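Local coordinates for protein polysaccharide Lyase Family 6 (Bacteroides cellulosilyticus, PDB 6QPS) that probably cleaves mannuronic acid-rich alginate as a calcium-binding family 6 polysaccharide lyase of the gut microbiota, at residues R257-E262 / T281-N286. Residues are numbered along the deposited sequence; the frame is centred on the assembly and turned at random.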
loop_
_atom_site.group_PDB
_atom_site.type_symbol
_atom_site.label_atom_id
_atom_site.label_comp_id
_atom_site.label_asym_id
_atom_site.label_seq_id
_atom_site.Cartn_x
_atom_site.Cartn_y
_atom_site.Cartn_z
ATOM N N ARG A 257 3.937 8.904 5.569
ATOM C CA ARG A 257 5.355 8.667 5.870
ATOM C C ARG A 257 5.868 7.349 5.285
ATOM O O ARG A 257 6.792 6.723 5.823
ATOM C CB ARG A 257 5.666 8.760 7.370
ATOM C CG ARG A 257 5.646 10.172 7.943
ATOM C CD ARG A 257 5.663 10.161 9.475
ATOM N NE ARG A 257 6.774 9.364 10.001
ATOM C CZ ARG A 257 7.858 9.857 10.573
ATOM N NH1 ARG A 257 8.045 11.166 10.691
ATOM N NH2 ARG A 257 8.791 9.023 11.007
ATOM N N ASN A 258 5.322 6.932 4.145
ATOM C CA ASN A 258 5.823 5.756 3.436
ATOM C C ASN A 258 6.908 6.192 2.463
ATOM O O ASN A 258 6.931 7.345 2.028
ATOM C CB ASN A 258 4.700 5.031 2.693
ATOM C CG ASN A 258 3.610 4.591 3.620
ATOM O OD1 ASN A 258 3.756 3.635 4.401
ATOM N ND2 ASN A 258 2.503 5.327 3.595
ATOM N N LEU A 259 7.824 5.268 2.141
ATOM C CA LEU A 259 8.910 5.493 1.185
ATOM C C LEU A 259 8.705 4.556 0.004
ATOM O O LEU A 259 8.593 3.341 0.199
ATOM C CB LEU A 259 10.283 5.214 1.810
ATOM C CG LEU A 259 11.483 5.280 0.855
ATOM C CD1 LEU A 259 11.719 6.670 0.331
ATOM C CD2 LEU A 259 12.711 4.743 1.592
ATOM N N PHE A 260 8.666 5.123 -1.215
ATOM C CA PHE A 260 8.488 4.373 -2.466
ATOM C C PHE A 260 9.784 4.490 -3.263
ATOM O O PHE A 260 10.074 5.546 -3.824
ATOM C CB PHE A 260 7.296 4.908 -3.251
ATOM C CG PHE A 260 5.997 4.856 -2.474
ATOM C CD1 PHE A 260 5.613 5.908 -1.652
ATOM C CD2 PHE A 260 5.182 3.731 -2.509
ATOM C CE1 PHE A 260 4.423 5.856 -0.921
ATOM C CE2 PHE A 260 3.999 3.689 -1.782
ATOM C CZ PHE A 260 3.635 4.750 -0.986
ATOM N N TYR A 261 10.578 3.415 -3.277
ATOM C CA TYR A 261 11.945 3.438 -3.789
ATOM C C TYR A 261 12.069 2.533 -5.002
ATOM O O TYR A 261 11.856 1.317 -4.900
ATOM C CB TYR A 261 12.902 2.963 -2.691
ATOM C CG TYR A 261 14.385 2.907 -3.033
ATOM C CD1 TYR A 261 14.943 1.778 -3.647
ATOM C CD2 TYR A 261 15.231 3.962 -2.719
ATOM C CE1 TYR A 261 16.292 1.714 -3.927
ATOM C CE2 TYR A 261 16.585 3.910 -3.004
ATOM C CZ TYR A 261 17.110 2.790 -3.630
ATOM O OH TYR A 261 18.459 2.689 -3.916
ATOM N N GLU A 262 12.452 3.127 -6.137
ATOM C CA GLU A 262 12.676 2.387 -7.388
ATOM C C GLU A 262 11.495 1.474 -7.741
ATOM O O GLU A 262 11.683 0.362 -8.233
ATOM C CB GLU A 262 13.983 1.586 -7.333
ATOM C CG GLU A 262 15.229 2.466 -7.322
ATOM C CD GLU A 262 16.534 1.687 -7.470
ATOM O OE1 GLU A 262 16.535 0.435 -7.402
ATOM O OE2 GLU A 262 17.575 2.356 -7.637
ATOM N N THR A 281 7.291 9.862 0.607
ATOM C CA THR A 281 8.499 10.172 -0.144
ATOM C C THR A 281 8.668 9.145 -1.258
ATOM O O THR A 281 8.535 7.937 -1.023
ATOM C CB THR A 281 9.712 10.144 0.796
ATOM O OG1 THR A 281 9.476 10.990 1.930
ATOM C CG2 THR A 281 10.985 10.628 0.084
ATOM N N PHE A 282 8.977 9.640 -2.457
ATOM C CA PHE A 282 9.149 8.802 -3.642
ATOM C C PHE A 282 10.527 9.087 -4.220
ATOM O O PHE A 282 10.833 10.229 -4.569
ATOM C CB PHE A 282 8.075 9.058 -4.706
ATOM C CG PHE A 282 6.639 8.886 -4.243
ATOM C CD1 PHE A 282 6.042 9.808 -3.397
ATOM C CD2 PHE A 282 5.866 7.853 -4.755
ATOM C CE1 PHE A 282 4.708 9.673 -3.024
ATOM C CE2 PHE A 282 4.541 7.700 -4.383
ATOM C CZ PHE A 282 3.961 8.614 -3.515
ATOM N N ILE A 283 11.360 8.045 -4.330
ATOM C CA ILE A 283 12.718 8.145 -4.875
ATOM C C ILE A 283 12.772 7.230 -6.101
ATOM O O ILE A 283 12.973 6.022 -5.969
ATOM C CB ILE A 283 13.769 7.748 -3.832
ATOM C CG1 ILE A 283 13.639 8.604 -2.559
ATOM C CG2 ILE A 283 15.195 7.806 -4.425
ATOM C CD1 ILE A 283 13.993 10.066 -2.699
ATOM N N GLY A 284 12.579 7.781 -7.296
ATOM C CA GLY A 284 12.397 6.927 -8.459
ATOM C C GLY A 284 13.667 6.549 -9.201
ATOM O O GLY A 284 13.664 5.586 -9.964
ATOM N N HIS A 285 14.749 7.307 -9.029
ATOM C CA HIS A 285 15.995 7.075 -9.772
ATOM C C HIS A 285 15.767 7.055 -11.286
ATOM O O HIS A 285 16.538 6.430 -12.044
ATOM C CB HIS A 285 16.752 5.817 -9.305
ATOM C CG HIS A 285 17.499 6.020 -8.020
ATOM N ND1 HIS A 285 17.832 4.979 -7.179
ATOM C CD2 HIS A 285 17.990 7.143 -7.442
ATOM C CE1 HIS A 285 18.464 5.461 -6.121
ATOM N NE2 HIS A 285 18.604 6.765 -6.274
ATOM N N ASN A 286 14.731 7.765 -11.735
ATOM C CA ASN A 286 14.416 7.900 -13.168
ATOM C C ASN A 286 14.147 6.558 -13.849
ATOM O O ASN A 286 14.310 6.423 -15.065
ATOM C CB ASN A 286 15.502 8.671 -13.934
ATOM C CG ASN A 286 15.609 10.116 -13.488
ATOM O OD1 ASN A 286 14.611 10.831 -13.441
ATOM N ND2 ASN A 286 16.811 10.541 -13.116
HETATM O O HOH W 1 8.721 9.112 3.742
#
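Phe260 lays CD1 over one face of the Phe282 ring, 3.4 Å from Phe282 CE2, in an offset stack with planes 16° apart; the carbonyl oxygen of Thr281 lies at the Phe260 ring edge. In both side chains CG stands anti to the carbonyl carbon (chi1 -56° at Phe282), which points the rings the same way, side by side. Shortening Phe282 to an alanine is likely to leave that side of the Phe260 ring without its stacking partner and open a gap beside Ile307. At the other end, His285 takes Ile283 CG2 over one face, while its ring edge meets Glu262: ND1 donates a nearly straight bond (170°) of 2.7 Å to the anti lone pair of Glu262 OE2. Glu262 OE1 pairs with Arg238, so both carboxylate oxygens are engaged. Tyr261 OH lies 3.5 Å from His285 CE1 and bonds to the carbonyl of Asn466. Strands 259-261 and 281-283 run parallel, Phe260 level with Phe282, joined by bonds such as Phe260 N to Thr281 O (2.8 Å) and Ile283 N to Phe260 O (2.9 Å). Leu259, Tyr261, Thr281 and Ile283 share the face opposite the phenylalanines. The two strands belong to successive coils of the parallel beta-helix: Phe236 continues the aromatic stack beyond Phe260, strand 301-308 follows beyond Phe282, and helices 433-445 and 454-465 pack on Leu259 and Tyr261.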